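PDB 6V2T: dTDP-4-amino-4,6-dideoxyglucose formyltransferase, which probably transfers a formyl group from a folate cofactor to the amino group of dTDP-4-amino-4,6-dideoxyglucose, a nucleotide-linked sugar associated with the O-antigen of lipopolysaccharide. Local coordinates for residues B[29-35]-B[98-104]; B[156-160]-B[189-193]; B[166-172]-B[237-242]. All blocks are in the same frame, centred on the assembly; numbering follows the deposited sequence.

Interaction 1 of 3, residues B[29-35]-B[98-104]; sequences VSDNKPL and AHCKQIF. With FOL (folic acid), chain H; 0FX (dTDP-4-amino-4,6-dideoxyglucose), chain G.
Lys101 and Asp31 meet where two loops leave neighbouring parallel strands. Lys101 CB lies 3.4 Å from Asp31 OD2. CG touches that oxygen on one side and C2G of the bound dTDP-sugar on another. CD rests against the carboxylate carbon, with Lys101 CD 3.6 Å from Asp31 CG. CE passes between Asp31 CB and O2G of the dTDP-sugar. A bend in the last torsion (chi4 -66°) then turns the chain end to the sugar, where Lys101 NZ donates to O2G at 2.8 Å. The carboxylate receives the backbone instead: Lys101 N reaches Asp31 OD2 at 2.9 Å, nearly straight (172°) and on the anti lone pair. Ser60 OG also bonds to OD2 and Asn63 ND2 to OD1, which helps to fix the carboxylate's rotation.

A bond from Ala98 N to Val29 O joins the strand ends, one from Asp31 N to His99 O continues into the loops, and Ser30 OG adds a bond to Ala98 O. Beyond them, Asn32 and His99 run side by side, amide and ring planes 54° apart, and converge on one phosphate oxygen. Asn32 ND2 lies 2.9 Å from O3P, and His99 ND1 approaches O3P to 2.8 Å in the plane of its ring. Asn32 OD1 caps the following helix by accepting from Leu35 N. Leu35 CD1 covers one face of the imidazole, 3.3 Å from His99 CD2, and Glu182 bonds to NE2; together with the O3P bond they probably fix the ring's orientation.

Folic acid lies along residues 100-104, its N10 donating to Cys100 O. N4A of the sugar lies near folate N10, the nitrogen that would carry the formyl group in an N10-formyl folate cofactor, consistent with direct transfer between the two ligands.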
# COMPACT_ATOMS: atom_id res chain seq x y z
N VAL B 29 -21.88 -21.98 14.37
CA VAL B 29 -21.94 -20.54 14.73
C VAL B 29 -20.72 -19.87 14.12
O VAL B 29 -19.58 -20.28 14.41
CB VAL B 29 -21.98 -20.28 16.24
CG1 VAL B 29 -22.25 -18.81 16.53
CG2 VAL B 29 -23.01 -21.14 16.94
N SER B 30 -20.96 -18.86 13.31
CA SER B 30 -19.90 -18.27 12.46
C SER B 30 -20.22 -16.82 12.10
O SER B 30 -21.39 -16.52 11.76
CB SER B 30 -19.75 -19.08 11.23
OG SER B 30 -18.70 -18.54 10.45
N ASP B 31 -19.18 -15.99 12.08
CA ASP B 31 -19.27 -14.56 11.68
C ASP B 31 -18.36 -14.30 10.48
O ASP B 31 -18.00 -13.13 10.29
CB ASP B 31 -18.97 -13.68 12.90
CG ASP B 31 -20.10 -13.77 13.91
OD1 ASP B 31 -21.26 -13.43 13.54
OD2 ASP B 31 -19.83 -14.21 15.02
N ASN B 32 -18.01 -15.35 9.72
CA ASN B 32 -17.07 -15.33 8.57
C ASN B 32 -17.77 -15.95 7.35
O ASN B 32 -18.01 -17.19 7.33
CB ASN B 32 -15.76 -16.04 8.91
CG ASN B 32 -14.67 -15.83 7.88
OD1 ASN B 32 -14.51 -16.62 6.96
ND2 ASN B 32 -13.90 -14.76 8.04
N LYS B 33 -18.11 -15.12 6.36
CA LYS B 33 -18.86 -15.60 5.17
C LYS B 33 -17.99 -16.60 4.41
O LYS B 33 -18.49 -17.65 4.03
CB LYS B 33 -19.31 -14.43 4.29
CG LYS B 33 -20.38 -14.80 3.26
CD LYS B 33 -20.25 -14.07 1.94
CE LYS B 33 -20.57 -14.96 0.76
NZ LYS B 33 -20.00 -14.41 -0.49
N PRO B 34 -16.69 -16.33 4.15
CA PRO B 34 -15.85 -17.31 3.45
C PRO B 34 -15.91 -18.72 4.05
O PRO B 34 -16.16 -19.64 3.31
CB PRO B 34 -14.45 -16.68 3.52
CG PRO B 34 -14.72 -15.19 3.56
CD PRO B 34 -15.96 -15.08 4.42
N LEU B 35 -15.72 -18.87 5.37
CA LEU B 35 -15.84 -20.17 6.10
C LEU B 35 -17.24 -20.79 5.96
O LEU B 35 -17.31 -21.96 5.61
CB LEU B 35 -15.52 -19.98 7.59
CG LEU B 35 -14.07 -20.22 8.00
CD1 LEU B 35 -13.96 -20.38 9.51
CD2 LEU B 35 -13.48 -21.44 7.29
N ALA B 98 -16.97 -21.31 14.13
CA ALA B 98 -16.18 -21.02 12.92
C ALA B 98 -15.97 -19.51 12.86
O ALA B 98 -16.79 -18.80 12.22
CB ALA B 98 -16.88 -21.58 11.70
N HIS B 99 -14.92 -19.02 13.52
CA HIS B 99 -14.65 -17.56 13.63
C HIS B 99 -15.90 -16.91 14.24
O HIS B 99 -16.47 -16.03 13.63
CB HIS B 99 -14.28 -16.99 12.26
CG HIS B 99 -12.99 -17.49 11.70
ND1 HIS B 99 -12.19 -16.69 10.92
CD2 HIS B 99 -12.36 -18.68 11.81
CE1 HIS B 99 -11.12 -17.39 10.55
NE2 HIS B 99 -11.21 -18.61 11.08
N CYS B 100 -16.32 -17.40 15.40
CA CYS B 100 -17.45 -16.88 16.20
C CYS B 100 -16.98 -15.68 17.02
O CYS B 100 -16.02 -15.87 17.79
CB CYS B 100 -17.98 -17.96 17.13
SG CYS B 100 -19.40 -17.41 18.09
N LYS B 101 -17.64 -14.53 16.86
CA LYS B 101 -17.32 -13.26 17.59
C LYS B 101 -17.68 -13.35 19.08
O LYS B 101 -17.24 -12.47 19.83
CB LYS B 101 -18.03 -12.05 16.96
CG LYS B 101 -17.54 -11.62 15.59
CD LYS B 101 -18.48 -10.65 14.87
CE LYS B 101 -17.90 -10.12 13.57
NZ LYS B 101 -16.72 -9.26 13.83
N GLN B 102 -18.46 -14.35 19.54
CA GLN B 102 -18.90 -14.40 20.96
C GLN B 102 -18.11 -15.44 21.76
O GLN B 102 -17.90 -16.55 21.27
CB GLN B 102 -20.37 -14.79 21.10
CG GLN B 102 -21.34 -13.78 20.50
CD GLN B 102 -22.76 -14.21 20.77
OE1 GLN B 102 -23.30 -15.12 20.13
NE2 GLN B 102 -23.38 -13.56 21.75
N ILE B 103 -17.76 -15.10 23.00
CA ILE B 103 -17.18 -16.08 23.96
C ILE B 103 -18.31 -17.00 24.43
O ILE B 103 -19.36 -16.48 24.85
CB ILE B 103 -16.49 -15.36 25.13
CG1 ILE B 103 -15.34 -14.48 24.63
CG2 ILE B 103 -16.02 -16.40 26.15
CD1 ILE B 103 -15.02 -13.29 25.53
N PHE B 104 -18.11 -18.32 24.36
CA PHE B 104 -19.11 -19.30 24.88
C PHE B 104 -19.04 -19.29 26.40
O PHE B 104 -17.96 -19.39 26.96
CB PHE B 104 -18.88 -20.71 24.33
CG PHE B 104 -19.27 -20.92 22.90
CD1 PHE B 104 -19.33 -19.87 22.00
CD2 PHE B 104 -19.60 -22.20 22.44
CE1 PHE B 104 -19.67 -20.08 20.67
CE2 PHE B 104 -19.92 -22.41 21.11
CZ PHE B 104 -19.96 -21.36 20.24
N1 FOL H . -15.52 -19.42 23.62
C2 FOL H . -14.88 -20.13 24.56
NA2 FOL H . -15.44 -20.27 25.76
N3 FOL H . -13.68 -20.74 24.31
C4 FOL H . -13.09 -20.59 23.11
O4 FOL H . -12.00 -21.19 22.97
C4A FOL H . -13.74 -19.86 22.11
N5 FOL H . -13.20 -19.64 20.91
C6 FOL H . -13.66 -18.58 20.01
C7 FOL H . -15.20 -18.49 20.15
N8 FOL H . -15.65 -18.54 21.51
C8A FOL H . -14.97 -19.27 22.41
C9 FOL H . -12.80 -17.27 20.11
N10 FOL H . -13.58 -16.05 19.87
C11 FOL H . -13.31 -12.39 21.94
C12 FOL H . -14.26 -12.60 20.93
C13 FOL H . -14.32 -13.82 20.25
C14 FOL H . -13.47 -14.86 20.56
C15 FOL H . -12.55 -14.66 21.58
C16 FOL H . -12.47 -13.44 22.26
C FOL H . -13.26 -11.09 22.70
O FOL H . -14.27 -10.41 22.67
N FOL H . -12.23 -10.70 23.44
O4P 0FX G . -10.89 -13.78 11.35
P2 0FX G . -12.30 -13.18 11.33
O3P 0FX G . -13.34 -14.16 10.87
O1G 0FX G . -12.56 -12.89 12.85
C1G 0FX G . -13.72 -13.45 13.46
C2G 0FX G . -14.31 -12.32 14.28
O2G 0FX G . -14.69 -11.17 13.51
C3G 0FX G . -13.24 -11.91 15.28
O3G 0FX G . -13.83 -10.92 16.13
C4G 0FX G . -12.69 -13.12 16.06
N4A 0FX G . -11.49 -12.71 16.80
C5G 0FX G . -12.30 -14.32 15.21
C6G 0FX G . -11.99 -15.54 16.09
O5G 0FX G . -13.36 -14.58 14.28
OPP 0FX G . -12.74 -11.87 10.34
P 0FX G . -12.19 -10.50 10.86
O1P 0FX G . -12.61 -10.01 12.17
O2P 0FX G . -12.67 -9.45 9.89
O5 0FX G . -10.62 -10.34 10.70
C5 0FX G . -9.95 -10.88 9.59
C4 0FX G . -8.61 -10.15 9.49
O4 0FX G . -8.77 -8.78 9.11
C3 0FX G . -7.84 -10.05 10.81
O3 0FX G . -7.14 -11.25 11.13
C2 0FX G . -6.92 -8.81 10.63
C1 0FX G . -7.79 -7.97 9.66
N11 0FX G . -8.43 -6.88 10.38
C61 0FX G . -9.72 -6.94 10.79
C51 0FX G . -10.27 -5.84 11.45
C5A 0FX G . -11.71 -5.90 11.93
C21 0FX G . -7.68 -5.79 10.59
O21 0FX G . -6.39 -5.78 10.17
N31 0FX G . -8.18 -4.71 11.25
C41 0FX G . -9.46 -4.72 11.68
O41 0FX G . -9.93 -3.65 12.39

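Interaction 2 of 3, residues B[156-160]-B[189-193]; sequences AILFQ and HLADL
The rings of Phe159 and His189 stack face to face, their centroids 3.6 Å apart and their planes only 14° from parallel. The overlap is close: Phe159 CE1 lies over the centre of the imidazole, and Phe159 CE1 to His189 CE1 measures 3.3 Å. On the same phenyl face His189 CB adds a CH-pi contact, 4.0 Å from the Phe159 ring centroid and 14° off the normal, so methylene and imidazole share one aromatic surface. At the phenyl edge, near the ring plane, sits Leu193 CD2, 3.8 Å from Phe159 CE2. The imidazole edge belongs to Asp192: His189 ND1 donates to Asp192 OD2 at 2.8 Å, with OD2 in the ring plane and its anti lone pair in use.

That bond links residues three apart where helix 171-194 is kinked, and helps to fix the rotation of the imidazole; the nearby carboxylate would probably also favour a protonated ring. Asp192 is held in turn through OD1, which bonds to Asn197 ND2, while its CB approaches Phe159 CZ obliquely. The phenyl ring comes across from the strand with CG anti to its own carbonyl carbon (chi1 -58°), which sends it out to the helix. Leu158 follows the same direction less deeply, its CD1 meeting Leu193 CD2 at 4.0 Å. Leu193 CD2 therefore touches both strand residues, and its side chain also reaches Ile145 of the adjacent strand. Tyr198, from the loop after the helix, packs on both Leu158 and Phe159.

The bulge at Leu158 and Phe159 lets consecutive residues both face the helix. The two stand opposite the single residue Ile145, a classic beta bulge, here in the outermost strand 157-163 of the mixed sheet, covered by the C-terminal end of helix 171-194.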
# COMPACT_ATOMS: atom_id res chain seq x y z
N ALA B 156 -8.33 -28.69 24.23
CA ALA B 156 -7.46 -29.75 23.65
C ALA B 156 -7.44 -29.60 22.13
O ALA B 156 -8.51 -29.46 21.53
CB ALA B 156 -7.91 -31.12 24.05
N ILE B 157 -6.25 -29.60 21.55
CA ILE B 157 -6.01 -29.56 20.09
C ILE B 157 -6.46 -30.89 19.50
O ILE B 157 -6.03 -31.96 20.01
CB ILE B 157 -4.54 -29.24 19.79
CG1 ILE B 157 -4.16 -27.89 20.40
CG2 ILE B 157 -4.28 -29.27 18.29
CD1 ILE B 157 -2.71 -27.58 20.30
N LEU B 158 -7.34 -30.83 18.49
CA LEU B 158 -7.79 -32.00 17.70
C LEU B 158 -6.93 -32.13 16.43
O LEU B 158 -6.38 -33.24 16.15
CB LEU B 158 -9.28 -31.80 17.40
CG LEU B 158 -10.16 -31.60 18.63
CD1 LEU B 158 -11.64 -31.66 18.29
CD2 LEU B 158 -9.84 -32.66 19.69
N PHE B 159 -6.83 -31.06 15.65
CA PHE B 159 -6.02 -31.00 14.42
C PHE B 159 -5.39 -29.62 14.35
O PHE B 159 -6.08 -28.67 14.77
CB PHE B 159 -6.90 -31.20 13.18
CG PHE B 159 -7.63 -32.51 13.19
CD1 PHE B 159 -7.00 -33.69 12.82
CD2 PHE B 159 -8.94 -32.56 13.62
CE1 PHE B 159 -7.69 -34.89 12.85
CE2 PHE B 159 -9.61 -33.77 13.67
CZ PHE B 159 -8.99 -34.93 13.26
N GLN B 160 -4.16 -29.50 13.87
CA GLN B 160 -3.60 -28.15 13.60
C GLN B 160 -2.53 -28.25 12.52
O GLN B 160 -1.89 -29.32 12.39
CB GLN B 160 -3.13 -27.48 14.89
CG GLN B 160 -1.82 -28.00 15.44
CD GLN B 160 -1.36 -27.25 16.68
OE1 GLN B 160 -0.38 -27.65 17.29
NE2 GLN B 160 -2.02 -26.15 17.06
N HIS B 189 -11.05 -33.14 7.57
CA HIS B 189 -11.43 -33.47 8.97
C HIS B 189 -12.82 -33.02 9.40
O HIS B 189 -13.16 -33.28 10.56
CB HIS B 189 -10.40 -32.92 9.95
CG HIS B 189 -9.06 -33.53 9.77
ND1 HIS B 189 -8.89 -34.90 9.74
CD2 HIS B 189 -7.83 -32.99 9.60
CE1 HIS B 189 -7.60 -35.17 9.58
NE2 HIS B 189 -6.94 -34.02 9.51
N LEU B 190 -13.65 -32.43 8.54
CA LEU B 190 -14.99 -32.00 9.01
C LEU B 190 -15.75 -33.25 9.50
O LEU B 190 -16.27 -33.20 10.60
CB LEU B 190 -15.75 -31.25 7.93
CG LEU B 190 -17.18 -30.86 8.32
CD1 LEU B 190 -17.18 -29.90 9.50
CD2 LEU B 190 -17.94 -30.27 7.15
N ALA B 191 -15.82 -34.33 8.71
CA ALA B 191 -16.52 -35.58 9.09
C ALA B 191 -15.92 -36.11 10.40
O ALA B 191 -16.70 -36.47 11.30
CB ALA B 191 -16.41 -36.63 7.99
N ASP B 192 -14.59 -36.14 10.47
CA ASP B 192 -13.80 -36.62 11.63
C ASP B 192 -14.24 -35.86 12.89
O ASP B 192 -14.44 -36.52 13.91
CB ASP B 192 -12.31 -36.44 11.42
CG ASP B 192 -11.68 -37.41 10.44
OD1 ASP B 192 -12.27 -38.47 10.21
OD2 ASP B 192 -10.58 -37.09 9.95
N LEU B 193 -14.39 -34.54 12.79
CA LEU B 193 -14.81 -33.65 13.92
C LEU B 193 -16.20 -34.04 14.38
O LEU B 193 -16.46 -34.23 15.60
CB LEU B 193 -14.86 -32.19 13.46
CG LEU B 193 -13.52 -31.53 13.23
CD1 LEU B 193 -13.72 -30.06 12.82
CD2 LEU B 193 -12.65 -31.67 14.47

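Interaction 3 of 3, residues B[166-172]-B[237-242]; sequences FEWDTSL and RALSHG. With NA (sodium ion), chain J; 0FX (dTDP-4-amino-4,6-dideoxyglucose), chain G; EDO (1,2-ethanediol), chain I.
Arg237 and His241 reach residues 166-172 through contrasting first torsions. Arg237 places CG between its backbone N and carbonyl carbon (chi1 81°) and then runs extended to NE, whereas His241 swings its ring anti to the backbone N (chi1 -169°), facing Ser171 OG. The motif they engage is a type I beta turn, Phe166 to Asp169, followed directly by the N-cap of helix 171-194 at Thr170. The contact joins the formyltransferase region to the C-terminal dimerization region.

Arg237 NH1 donates to Asp169 O at 2.7 Å, in the guanidinium plane and on a lone pair of the carbonyl. A weak, bent bond from Arg237 NH1 reaches Phe166 O at 3.0 Å. Glu167 O sits over the flat face, 3.0 Å from Arg237 CZ, where no N-H points at it. The Glu167 carboxylate contributes charge from out of the guanidinium plane, while NH2 donates to a bound ethanediol. Asp234 pairs with NE in a salt bridge, so carbonyls and a carboxylate together fix the rotation of the group.

At the other end, Arg237 O accepts two bonds from opposite faces of its plane, one from Ser240 N and one from Ser171 N at 3.1 Å. Ser171 OG and His241 ND1 are hydrogen-bonded at 2.8 Å near the imidazole plane, and Gln131 NE2 also bonds to that hydroxyl. Leu172 CA lies over one face of the imidazole, 3.8 Å from the His241 ring centroid; C1 of the deoxyribose of the dTDP-sugar lies over the opposite face, making His241 part of the nucleotide pocket.

Trp168, which packs on Arg251 of the second subunit, leads back to a metal: its carbonyl O binds the sodium ion at 2.2 Å, alongside Asn173 OD1, Ala263 O and two waters.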
# COMPACT_ATOMS: atom_id res chain seq x y z
N PHE B 166 6.63 -15.27 5.58
CA PHE B 166 7.78 -14.73 4.82
C PHE B 166 8.05 -13.29 5.24
O PHE B 166 7.11 -12.61 5.76
CB PHE B 166 7.51 -14.93 3.34
CG PHE B 166 7.14 -16.35 2.96
CD1 PHE B 166 8.06 -17.38 3.09
CD2 PHE B 166 5.88 -16.65 2.48
CE1 PHE B 166 7.73 -18.68 2.74
CE2 PHE B 166 5.55 -17.96 2.14
CZ PHE B 166 6.47 -18.97 2.27
N GLU B 167 9.30 -12.84 5.04
CA GLU B 167 9.81 -11.46 5.24
C GLU B 167 8.87 -10.43 4.59
O GLU B 167 8.75 -9.33 5.09
CB GLU B 167 11.18 -11.32 4.57
CG GLU B 167 12.37 -11.36 5.52
CD GLU B 167 12.08 -11.55 7.00
OE1 GLU B 167 11.80 -10.54 7.68
OE2 GLU B 167 12.20 -12.69 7.49
N TRP B 168 8.35 -10.79 3.41
CA TRP B 168 7.60 -9.85 2.53
C TRP B 168 6.08 -10.00 2.75
O TRP B 168 5.33 -9.49 1.93
CB TRP B 168 7.92 -10.11 1.06
CG TRP B 168 7.64 -11.52 0.63
CD1 TRP B 168 6.50 -12.03 0.09
CD2 TRP B 168 8.59 -12.59 0.65
NE1 TRP B 168 6.66 -13.36 -0.20
CE2 TRP B 168 7.94 -13.73 0.14
CE3 TRP B 168 9.91 -12.69 1.08
CZ2 TRP B 168 8.57 -14.97 0.05
CZ3 TRP B 168 10.54 -13.92 0.98
CH2 TRP B 168 9.88 -15.03 0.47
N ASP B 169 5.65 -10.65 3.82
CA ASP B 169 4.21 -10.85 4.12
C ASP B 169 3.68 -9.64 4.89
O ASP B 169 4.33 -9.23 5.90
CB ASP B 169 3.98 -12.11 4.95
CG ASP B 169 3.90 -13.40 4.16
OD1 ASP B 169 3.63 -13.35 2.95
OD2 ASP B 169 4.05 -14.46 4.80
N THR B 170 2.49 -9.18 4.51
CA THR B 170 1.60 -8.38 5.38
C THR B 170 0.70 -9.31 6.17
O THR B 170 0.65 -10.53 5.88
CB THR B 170 0.75 -7.41 4.56
OG1 THR B 170 -0.07 -8.21 3.70
CG2 THR B 170 1.61 -6.47 3.75
N SER B 171 -0.04 -8.75 7.11
CA SER B 171 -1.17 -9.43 7.75
C SER B 171 -2.07 -10.08 6.70
O SER B 171 -2.48 -11.23 6.92
CB SER B 171 -1.94 -8.49 8.61
OG SER B 171 -3.11 -9.12 9.06
N LEU B 172 -2.38 -9.40 5.60
CA LEU B 172 -3.36 -9.94 4.62
C LEU B 172 -2.75 -11.19 3.97
O LEU B 172 -3.45 -12.19 3.84
CB LEU B 172 -3.69 -8.85 3.59
CG LEU B 172 -4.60 -9.30 2.45
CD1 LEU B 172 -5.94 -9.76 2.97
CD2 LEU B 172 -4.76 -8.18 1.41
N ARG B 237 4.15 -3.77 8.31
CA ARG B 237 3.60 -4.89 7.49
C ARG B 237 2.63 -5.74 8.31
O ARG B 237 1.56 -6.13 7.74
CB ARG B 237 4.70 -5.67 6.76
CG ARG B 237 5.42 -6.72 7.59
CD ARG B 237 6.60 -7.22 6.76
NE ARG B 237 7.53 -8.01 7.56
CZ ARG B 237 7.47 -9.32 7.76
NH1 ARG B 237 6.51 -10.08 7.25
NH2 ARG B 237 8.41 -9.87 8.51
N ALA B 238 2.88 -5.93 9.62
CA ALA B 238 2.00 -6.69 10.54
C ALA B 238 0.64 -6.00 10.62
O ALA B 238 -0.36 -6.68 10.78
CB ALA B 238 2.60 -6.79 11.93
N LEU B 239 0.63 -4.67 10.56
CA LEU B 239 -0.56 -3.80 10.79
C LEU B 239 -1.21 -3.42 9.45
O LEU B 239 -2.21 -2.68 9.45
CB LEU B 239 -0.09 -2.58 11.58
CG LEU B 239 0.28 -2.88 13.03
CD1 LEU B 239 0.69 -1.61 13.76
CD2 LEU B 239 -0.83 -3.59 13.79
N SER B 240 -0.72 -3.96 8.35
CA SER B 240 -1.23 -3.69 6.98
C SER B 240 -2.07 -4.87 6.53
O SER B 240 -1.56 -6.00 6.46
CB SER B 240 -0.13 -3.36 6.04
OG SER B 240 0.56 -2.24 6.53
N HIS B 241 -3.35 -4.61 6.30
CA HIS B 241 -4.31 -5.67 5.90
C HIS B 241 -5.36 -5.02 5.01
O HIS B 241 -6.39 -4.56 5.56
CB HIS B 241 -4.92 -6.34 7.12
CG HIS B 241 -5.69 -7.58 6.84
ND1 HIS B 241 -5.30 -8.81 7.35
CD2 HIS B 241 -6.84 -7.79 6.12
CE1 HIS B 241 -6.16 -9.74 6.95
NE2 HIS B 241 -7.12 -9.14 6.19
N GLY B 242 -5.09 -4.98 3.72
CA GLY B 242 -6.00 -4.41 2.71
C GLY B 242 -6.32 -2.97 3.07
O GLY B 242 -5.37 -2.22 3.39
NA NA J . 3.62 -8.92 0.62
O4P 0FX G . -10.89 -13.78 11.35
P2 0FX G . -12.30 -13.18 11.33
O3P 0FX G . -13.34 -14.16 10.87
O1G 0FX G . -12.56 -12.89 12.85
C1G 0FX G . -13.72 -13.45 13.46
C2G 0FX G . -14.31 -12.32 14.28
O2G 0FX G . -14.69 -11.17 13.51
C3G 0FX G . -13.24 -11.91 15.28
O3G 0FX G . -13.83 -10.92 16.13
C4G 0FX G . -12.69 -13.12 16.06
N4A 0FX G . -11.49 -12.71 16.80
C5G 0FX G . -12.30 -14.32 15.21
C6G 0FX G . -11.99 -15.54 16.09
O5G 0FX G . -13.36 -14.58 14.28
OPP 0FX G . -12.74 -11.87 10.34
P 0FX G . -12.19 -10.50 10.86
O1P 0FX G . -12.61 -10.01 12.17
O2P 0FX G . -12.67 -9.45 9.89
O5 0FX G . -10.62 -10.34 10.70
C5 0FX G . -9.95 -10.88 9.59
C4 0FX G . -8.61 -10.15 9.49
O4 0FX G . -8.77 -8.78 9.11
C3 0FX G . -7.84 -10.05 10.81
O3 0FX G . -7.14 -11.25 11.13
C2 0FX G . -6.92 -8.81 10.63
C1 0FX G . -7.79 -7.97 9.66
N11 0FX G . -8.43 -6.88 10.38
C61 0FX G . -9.72 -6.94 10.79
C51 0FX G . -10.27 -5.84 11.45
C5A 0FX G . -11.71 -5.90 11.93
C21 0FX G . -7.68 -5.79 10.59
O21 0FX G . -6.39 -5.78 10.17
N31 0FX G . -8.18 -4.71 11.25
C41 0FX G . -9.46 -4.72 11.68
O41 0FX G . -9.93 -3.65 12.39
C1 EDO I . 9.20 -13.42 8.75
O1 EDO I . 8.36 -12.52 9.46
C2 EDO I . 10.28 -13.86 9.66
O2 EDO I . 10.89 -12.73 10.30
O HOH W 1 3.28 -10.53 -0.92
O HOH W 2 2.29 -6.89 0.34

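How the interactions relate
Interaction 1 comes first along the chain and closes before the other two open; interactions 2 and 3 alternate their segments. Interactions 1 and 2, with centres 17 Å apart, both reach the seven-stranded mixed sheet, one at its central strands 24-30 and 94-98, the other at outermost strand 157-163. Interactions 2 and 3 have centres 28 Å apart and use opposite ends of helix 171-194. Interactions 1 and 3, centres 23 Å apart, touch the same dTDP-sugar, the first at its amino sugar and the phosphate next to it, the third at its nucleoside. The helix thus links the edge of the mixed sheet of the formyltransferase region to the dimerization region, and the ligand spans both regions.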